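Protease (Helicobacter pylori, PDB 5EUF) probably acts as a zinc-dependent M16-family peptidase that cleaves the cytoplasmic tail of human junctional adhesion molecule A, weakening the gastric epithelial barrier. Local coordinates at residues Y256-F261 with D307-L312; H158-T163 with M303-E308. All coordinates share one frame; numbering follows the deposited sequence.

Overall arrangement
From the N terminus, the chain passes the zinc-binding residues His53 and Glu133, then helix 142-154, and reaches the loop 158-163. That loop waits some 140 residues for its partner: 303-308, between strands 295-302 and 309-317, returns to it and closes interaction 2. Within this long excursion strand 251-258 forms, and, 46 residues after 256-261, segment 307-312 leads into strand 309-317, which pairs with it in interaction 1. The two contacts cross in sequence, because 256-261 lies inside the span of interaction 2 while 307-312 runs past its end. Sharing Asp307 and Glu308, with centres about 8 Å apart, they tie the five-stranded sheet to the loop after helix 142-154.

Interaction 1 (Y256-F261 with D307-L312); sequences YKVPAF and DESVFL
Two neighbouring strands of a five-stranded mixed sheet meet here as an antiparallel ladder, in the part of the chain that matches the M16 inactive domain; the strand axes approach to 4.4 Å with N-to-C directions 139° apart. The ladder starts at Tyr256, a hydrogen-bonded pair with Phe311. Its N donates to Phe311 O at 2.9 Å, and Phe311 N returns the bond to Tyr256 O, both donors lying in the carbonyl planes. Lys257 forms the non-hydrogen-bonded pair with Val310. Its chain crosses the Glu308 side chain at about a right angle, the bend at chi2 laying Lys257 CD 3.7 Å from Glu308 OE1. The bend at chi4 turns Lys257 NZ, which stays 4.8 Å from Glu308 OE1, bonds to Gln234 and the carbonyl of Ala154, and makes a cation-pi contact with Tyr155. Val258 pairs with Ser309 less regularly. Ser309 N reaches Val258 O at 2.7 Å, but the N-H...O angle is 136° and the donor stands above the carbonyl plane, as does Val258 N over Ser309 O. On the face that carries Tyr256, Val258, Ser309 and Phe311, Val258 divides its branches, CG1 against Ser309 CB and CG2 against Phe311 CB at 4.1 Å, while helix 266-276 packs on Val258 and Phe311 through Leu269. Pro259 ends the regular pairing; its carbonyl O lies 3.5 Å from Ser309 CB. Beyond the strand Ala260 still touches the other segment: its CB packs on the Asp307 carbonyl, and Ala260 CA directs a C-H at Asp307 O over 3.3 Å, with 151° at the hydrogen.

Interaction 2 (H158-T163 with M303-E308); sequences HPYHWT and MQLQDE
Two hydrogen bonds and the packing of the Tyr160 ring join segment 158-163, with its 3-10 turn at 159-161, to segment 303-308. The principal bond runs from His158 NE2 to Asp307 OD2 at 2.5 Å, with an N-H...O angle of 145°. The acceptor lies near the imidazole plane, whereas NE2 meets the carboxylate from above its plane; the two flat groups stand 86° apart. Asp307 OD2 also forms a salt bridge with Arg42, and these neighbours would be expected to stabilise its negative charge. At the other side of the imidazole, His158 ND1 accepts the backbone N-H of Tyr160 N over 3.1 Å from a position tilted out of the ring plane, an arrangement consistent with ND1 as acceptor and NE2 as donor, and one that probably limits ring rotation. A second cross-segment bond is longer but nearly straight: Asp307 N gives its hydrogen to Tyr160 OH at 3.3 Å, 169° at the hydrogen. The same hydroxyl is hydrogen-bonded to Asp89, which also accepts from Gln306 N, so one carboxylate braces both sides of the contact.

The ring contacts surround the Tyr160 phenol. Its CG lies anti to the carbonyl carbon, sending the ring towards Leu305. The two side chains reach toward each other, and Leu305 CD1 makes an off-centre CH-pi contact 4.2 Å from the centroid of the Tyr160 ring; nearer its root, Leu305 CB lies 3.7 Å from Tyr160 CE2. His158 CE1 sits over the centre of one face of this ring, 3.2 Å above its plane. At the ring edge, in plane, lies Glu308 O, 3.6 Å from Tyr160 CD2; this carbonyl accepts a bond from Tyr155 OH.

Away from the annotated zinc site, a His-carboxylate hydrogen bond thus joins the loop after helix 142-154 to the connection between the antiparallel strands 295-302 and 309-317, neighbours in the five-stranded sheet of this M16-family fold.

Interaction 1 (Y256-F261 with D307-L312)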
loop_
_atom_site.group_PDB
_atom_site.type_symbol
_atom_site.label_atom_id
_atom_site.label_comp_id
_atom_site.label_asym_id
_atom_site.label_seq_id
_atom_site.Cartn_x
_atom_site.Cartn_y
_atom_site.Cartn_z
ATOM N N TYR B 256 4.914 -16.425 -8.248
ATOM C CA TYR B 256 3.937 -16.336 -9.323
ATOM C C TYR B 256 2.533 -16.246 -8.738
ATOM O O TYR B 256 2.200 -16.970 -7.799
ATOM C CB TYR B 256 4.055 -17.542 -10.260
ATOM C CG TYR B 256 5.329 -17.566 -11.078
ATOM C CD1 TYR B 256 6.478 -18.180 -10.597
ATOM C CD2 TYR B 256 5.381 -16.972 -12.333
ATOM C CE1 TYR B 256 7.646 -18.204 -11.346
ATOM C CE2 TYR B 256 6.540 -16.992 -13.089
ATOM C CZ TYR B 256 7.669 -17.607 -12.592
ATOM O OH TYR B 256 8.820 -17.623 -13.347
ATOM N N LYS B 257 1.717 -15.350 -9.287
ATOM C CA LYS B 257 0.337 -15.201 -8.838
ATOM C C LYS B 257 -0.439 -16.488 -9.060
ATOM O O LYS B 257 -0.178 -17.236 -10.001
ATOM C CB LYS B 257 -0.351 -14.037 -9.554
ATOM C CG LYS B 257 0.055 -12.668 -9.033
ATOM C CD LYS B 257 -0.416 -12.445 -7.602
ATOM C CE LYS B 257 0.145 -11.148 -7.037
ATOM N NZ LYS B 257 -0.156 -9.970 -7.901
ATOM N N VAL B 258 -1.404 -16.736 -8.185
ATOM C CA VAL B 258 -2.086 -18.016 -8.149
ATOM C C VAL B 258 -3.506 -17.813 -7.616
ATOM O O VAL B 258 -3.741 -16.893 -6.829
ATOM C CB VAL B 258 -1.273 -19.025 -7.291
ATOM C CG1 VAL B 258 -2.126 -19.696 -6.224
ATOM C CG2 VAL B 258 -0.586 -20.044 -8.189
ATOM N N PRO B 259 -4.462 -18.645 -8.068
ATOM C CA PRO B 259 -5.876 -18.519 -7.684
ATOM C C PRO B 259 -6.115 -18.508 -6.177
ATOM O O PRO B 259 -5.220 -18.843 -5.399
ATOM C CB PRO B 259 -6.517 -19.759 -8.311
ATOM C CG PRO B 259 -5.650 -20.082 -9.465
ATOM C CD PRO B 259 -4.255 -19.743 -9.028
ATOM N N ALA B 260 -7.326 -18.131 -5.777
ATOM C CA ALA B 260 -7.694 -18.081 -4.365
ATOM C C ALA B 260 -7.812 -19.479 -3.744
ATOM O O ALA B 260 -7.725 -20.491 -4.442
ATOM C CB ALA B 260 -8.993 -17.313 -4.195
ATOM N N PHE B 261 -8.021 -19.514 -2.429
ATOM C CA PHE B 261 -7.991 -20.743 -1.631
ATOM C C PHE B 261 -8.836 -21.885 -2.188
ATOM O O PHE B 261 -8.360 -23.014 -2.314
ATOM C CB PHE B 261 -8.446 -20.434 -0.197
ATOM C CG PHE B 261 -8.435 -21.629 0.724
ATOM C CD1 PHE B 261 -7.296 -21.954 1.440
ATOM C CD2 PHE B 261 -9.570 -22.409 0.892
ATOM C CE1 PHE B 261 -7.281 -23.045 2.295
ATOM C CE2 PHE B 261 -9.561 -23.502 1.741
ATOM C CZ PHE B 261 -8.414 -23.819 2.444
ATOM N N ASP B 307 -7.593 -15.074 -0.363
ATOM C CA ASP B 307 -7.793 -14.346 -1.614
ATOM C C ASP B 307 -6.746 -14.765 -2.642
ATOM O O ASP B 307 -6.156 -15.836 -2.510
ATOM C CB ASP B 307 -7.746 -12.839 -1.368
ATOM C CG ASP B 307 -8.907 -12.357 -0.516
ATOM O OD1 ASP B 307 -10.018 -12.910 -0.663
ATOM O OD2 ASP B 307 -8.709 -11.435 0.300
ATOM N N GLU B 308 -6.522 -13.936 -3.662
ATOM C CA GLU B 308 -5.547 -14.270 -4.701
ATOM C C GLU B 308 -4.185 -14.568 -4.084
ATOM O O GLU B 308 -3.593 -13.725 -3.414
ATOM C CB GLU B 308 -5.418 -13.150 -5.731
ATOM C CG GLU B 308 -4.384 -13.462 -6.805
ATOM C CD GLU B 308 -4.428 -12.501 -7.971
ATOM O OE1 GLU B 308 -3.840 -12.827 -9.025
ATOM O OE2 GLU B 308 -5.046 -11.423 -7.836
ATOM N N SER B 309 -3.702 -15.782 -4.317
ATOM C CA SER B 309 -2.555 -16.302 -3.586
ATOM C C SER B 309 -1.261 -16.230 -4.381
ATOM O O SER B 309 -1.204 -15.628 -5.454
ATOM C CB SER B 309 -2.820 -17.749 -3.161
ATOM O OG SER B 309 -1.701 -18.299 -2.492
ATOM N N VAL B 310 -0.226 -16.866 -3.843
ATOM C CA VAL B 310 1.109 -16.794 -4.417
ATOM C C VAL B 310 1.854 -18.123 -4.284
ATOM O O VAL B 310 1.886 -18.729 -3.211
ATOM C CB VAL B 310 1.931 -15.662 -3.751
ATOM C CG1 VAL B 310 3.416 -15.969 -3.776
ATOM C CG2 VAL B 310 1.648 -14.331 -4.431
ATOM N N PHE B 311 2.431 -18.579 -5.392
ATOM C CA PHE B 311 3.359 -19.703 -5.371
ATOM C C PHE B 311 4.766 -19.136 -5.262
ATOM O O PHE B 311 5.181 -18.338 -6.100
ATOM C CB PHE B 311 3.213 -20.565 -6.625
ATOM C CG PHE B 311 3.842 -21.923 -6.504
ATOM C CD1 PHE B 311 5.215 -22.080 -6.606
ATOM C CD2 PHE B 311 3.056 -23.044 -6.299
ATOM C CE1 PHE B 311 5.794 -23.329 -6.498
ATOM C CE2 PHE B 311 3.629 -24.296 -6.193
ATOM C CZ PHE B 311 5.000 -24.439 -6.292
ATOM N N LEU B 312 5.501 -19.546 -4.237
ATOM C CA LEU B 312 6.729 -18.848 -3.876
ATOM C C LEU B 312 7.994 -19.705 -3.956
ATOM O O LEU B 312 8.066 -20.776 -3.357
ATOM C CB LEU B 312 6.585 -18.278 -2.465
ATOM C CG LEU B 312 7.667 -17.315 -1.989
ATOM C CD1 LEU B 312 7.783 -16.138 -2.941
ATOM C CD2 LEU B 312 7.356 -16.838 -0.583
#

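Interaction 2 (H158-T163 with M303-E308)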
loop_
_atom_site.group_PDB
_atom_site.type_symbol
_atom_site.label_atom_id
_atom_site.label_comp_id
_atom_site.label_asym_id
_atom_site.label_seq_id
_atom_site.Cartn_x
_atom_site.Cartn_y
_atom_site.Cartn_z
ATOM N N HIS B 158 -4.255 -4.958 -2.482
ATOM C CA HIS B 158 -4.796 -5.903 -1.510
ATOM C C HIS B 158 -3.931 -5.928 -0.247
ATOM O O HIS B 158 -2.719 -5.734 -0.324
ATOM C CB HIS B 158 -4.886 -7.296 -2.136
ATOM C CG HIS B 158 -5.608 -8.299 -1.295
ATOM N ND1 HIS B 158 -4.954 -9.179 -0.460
ATOM C CD2 HIS B 158 -6.929 -8.566 -1.164
ATOM C CE1 HIS B 158 -5.841 -9.943 0.151
ATOM N NE2 HIS B 158 -7.047 -9.591 -0.259
ATOM N N PRO B 159 -4.555 -6.147 0.924
ATOM C CA PRO B 159 -3.836 -6.212 2.205
ATOM C C PRO B 159 -2.674 -7.212 2.252
ATOM O O PRO B 159 -1.881 -7.162 3.190
ATOM C CB PRO B 159 -4.932 -6.623 3.186
ATOM C CG PRO B 159 -6.154 -6.015 2.625
ATOM C CD PRO B 159 -6.014 -6.118 1.128
ATOM N N TYR B 160 -2.562 -8.091 1.259
ATOM C CA TYR B 160 -1.407 -8.982 1.170
ATOM C C TYR B 160 -0.163 -8.198 0.759
ATOM O O TYR B 160 0.912 -8.770 0.575
ATOM C CB TYR B 160 -1.663 -10.121 0.181
ATOM C CG TYR B 160 -2.688 -11.133 0.643
ATOM C CD1 TYR B 160 -3.123 -11.162 1.962
ATOM C CD2 TYR B 160 -3.216 -12.067 -0.241
ATOM C CE1 TYR B 160 -4.062 -12.089 2.386
ATOM C CE2 TYR B 160 -4.151 -12.996 0.173
ATOM C CZ TYR B 160 -4.570 -13.003 1.486
ATOM O OH TYR B 160 -5.500 -13.928 1.899
ATOM N N HIS B 161 -0.326 -6.885 0.614
ATOM C CA HIS B 161 0.777 -5.966 0.357
ATOM C C HIS B 161 1.811 -6.025 1.479
ATOM O O HIS B 161 2.983 -5.710 1.277
ATOM C CB HIS B 161 0.240 -4.541 0.203
ATOM C CG HIS B 161 1.285 -3.527 -0.146
ATOM N ND1 HIS B 161 1.948 -3.526 -1.356
ATOM C CD2 HIS B 161 1.768 -2.470 0.548
ATOM C CE1 HIS B 161 2.799 -2.516 -1.387
ATOM N NE2 HIS B 161 2.710 -1.860 -0.244
ATOM N N TRP B 162 1.365 -6.430 2.663
ATOM C CA TRP B 162 2.252 -6.582 3.809
ATOM C C TRP B 162 2.000 -7.901 4.540
ATOM O O TRP B 162 0.886 -8.430 4.538
ATOM C CB TRP B 162 2.087 -5.405 4.775
ATOM C CG TRP B 162 0.706 -5.283 5.362
ATOM C CD1 TRP B 162 0.251 -5.860 6.511
ATOM C CD2 TRP B 162 -0.394 -4.538 4.825
ATOM N NE1 TRP B 162 -1.063 -5.523 6.724
ATOM C CE2 TRP B 162 -1.484 -4.712 5.703
ATOM C CE3 TRP B 162 -0.565 -3.744 3.687
ATOM C CZ2 TRP B 162 -2.725 -4.119 5.481
ATOM C CZ3 TRP B 162 -1.797 -3.155 3.468
ATOM C CH2 TRP B 162 -2.861 -3.345 4.361
ATOM N N THR B 163 3.053 -8.426 5.159
ATOM C CA THR B 163 2.963 -9.630 5.976
ATOM C C THR B 163 2.426 -9.250 7.361
ATOM O O THR B 163 2.469 -8.078 7.736
ATOM C CB THR B 163 4.335 -10.319 6.087
ATOM O OG1 THR B 163 5.184 -9.567 6.962
ATOM C CG2 THR B 163 4.980 -10.427 4.712
HETATM N N MSE B 303 1.580 -21.231 -1.092
HETATM C CA MSE B 303 0.772 -20.589 -0.073
HETATM C C MSE B 303 -0.686 -20.661 -0.486
HETATM O O MSE B 303 -1.048 -20.256 -1.592
HETATM C CB MSE B 303 1.213 -19.142 0.123
HETATM C CG MSE B 303 2.717 -18.988 0.224
HETATM SE SE MSE B 303 3.206 -17.731 1.611
HETATM C CE MSE B 303 5.061 -18.271 1.857
ATOM N N GLN B 304 -1.523 -21.201 0.388
ATOM C CA GLN B 304 -2.936 -21.317 0.067
ATOM C C GLN B 304 -3.698 -20.218 0.785
ATOM O O GLN B 304 -4.476 -20.474 1.708
ATOM C CB GLN B 304 -3.467 -22.700 0.442
ATOM C CG GLN B 304 -4.615 -23.174 -0.436
ATOM C CD GLN B 304 -4.949 -24.632 -0.217
ATOM O OE1 GLN B 304 -4.137 -25.396 0.305
ATOM N NE2 GLN B 304 -6.152 -25.029 -0.614
ATOM N N LEU B 305 -3.448 -18.986 0.355
ATOM C CA LEU B 305 -4.074 -17.809 0.938
ATOM C C LEU B 305 -5.538 -17.727 0.530
ATOM O O LEU B 305 -5.926 -18.238 -0.522
ATOM C CB LEU B 305 -3.330 -16.544 0.513
ATOM C CG LEU B 305 -1.843 -16.469 0.867
ATOM C CD1 LEU B 305 -1.178 -15.311 0.139
ATOM C CD2 LEU B 305 -1.668 -16.327 2.367
ATOM N N GLN B 306 -6.338 -17.079 1.370
ATOM C CA GLN B 306 -7.777 -16.972 1.151
ATOM C C GLN B 306 -8.108 -16.285 -0.172
ATOM O O GLN B 306 -8.814 -16.848 -1.007
ATOM C CB GLN B 306 -8.428 -16.228 2.317
ATOM C CG GLN B 306 -9.922 -16.030 2.181
ATOM C CD GLN B 306 -10.558 -15.535 3.466
ATOM O OE1 GLN B 306 -10.006 -15.713 4.553
ATOM N NE2 GLN B 306 -11.722 -14.907 3.346
ATOM N N ASP B 307 -7.593 -15.074 -0.363
ATOM C CA ASP B 307 -7.793 -14.346 -1.614
ATOM C C ASP B 307 -6.746 -14.765 -2.642
ATOM O O ASP B 307 -6.156 -15.836 -2.510
ATOM C CB ASP B 307 -7.746 -12.839 -1.368
ATOM C CG ASP B 307 -8.907 -12.357 -0.516
ATOM O OD1 ASP B 307 -10.018 -12.910 -0.663
ATOM O OD2 ASP B 307 -8.709 -11.435 0.300
ATOM N N GLU B 308 -6.522 -13.936 -3.662
ATOM C CA GLU B 308 -5.547 -14.270 -4.701
ATOM C C GLU B 308 -4.185 -14.568 -4.084
ATOM O O GLU B 308 -3.593 -13.725 -3.414
ATOM C CB GLU B 308 -5.418 -13.150 -5.731
ATOM C CG GLU B 308 -4.384 -13.462 -6.805
ATOM C CD GLU B 308 -4.428 -12.501 -7.971
ATOM O OE1 GLU B 308 -3.840 -12.827 -9.025
ATOM O OE2 GLU B 308 -5.046 -11.423 -7.836
#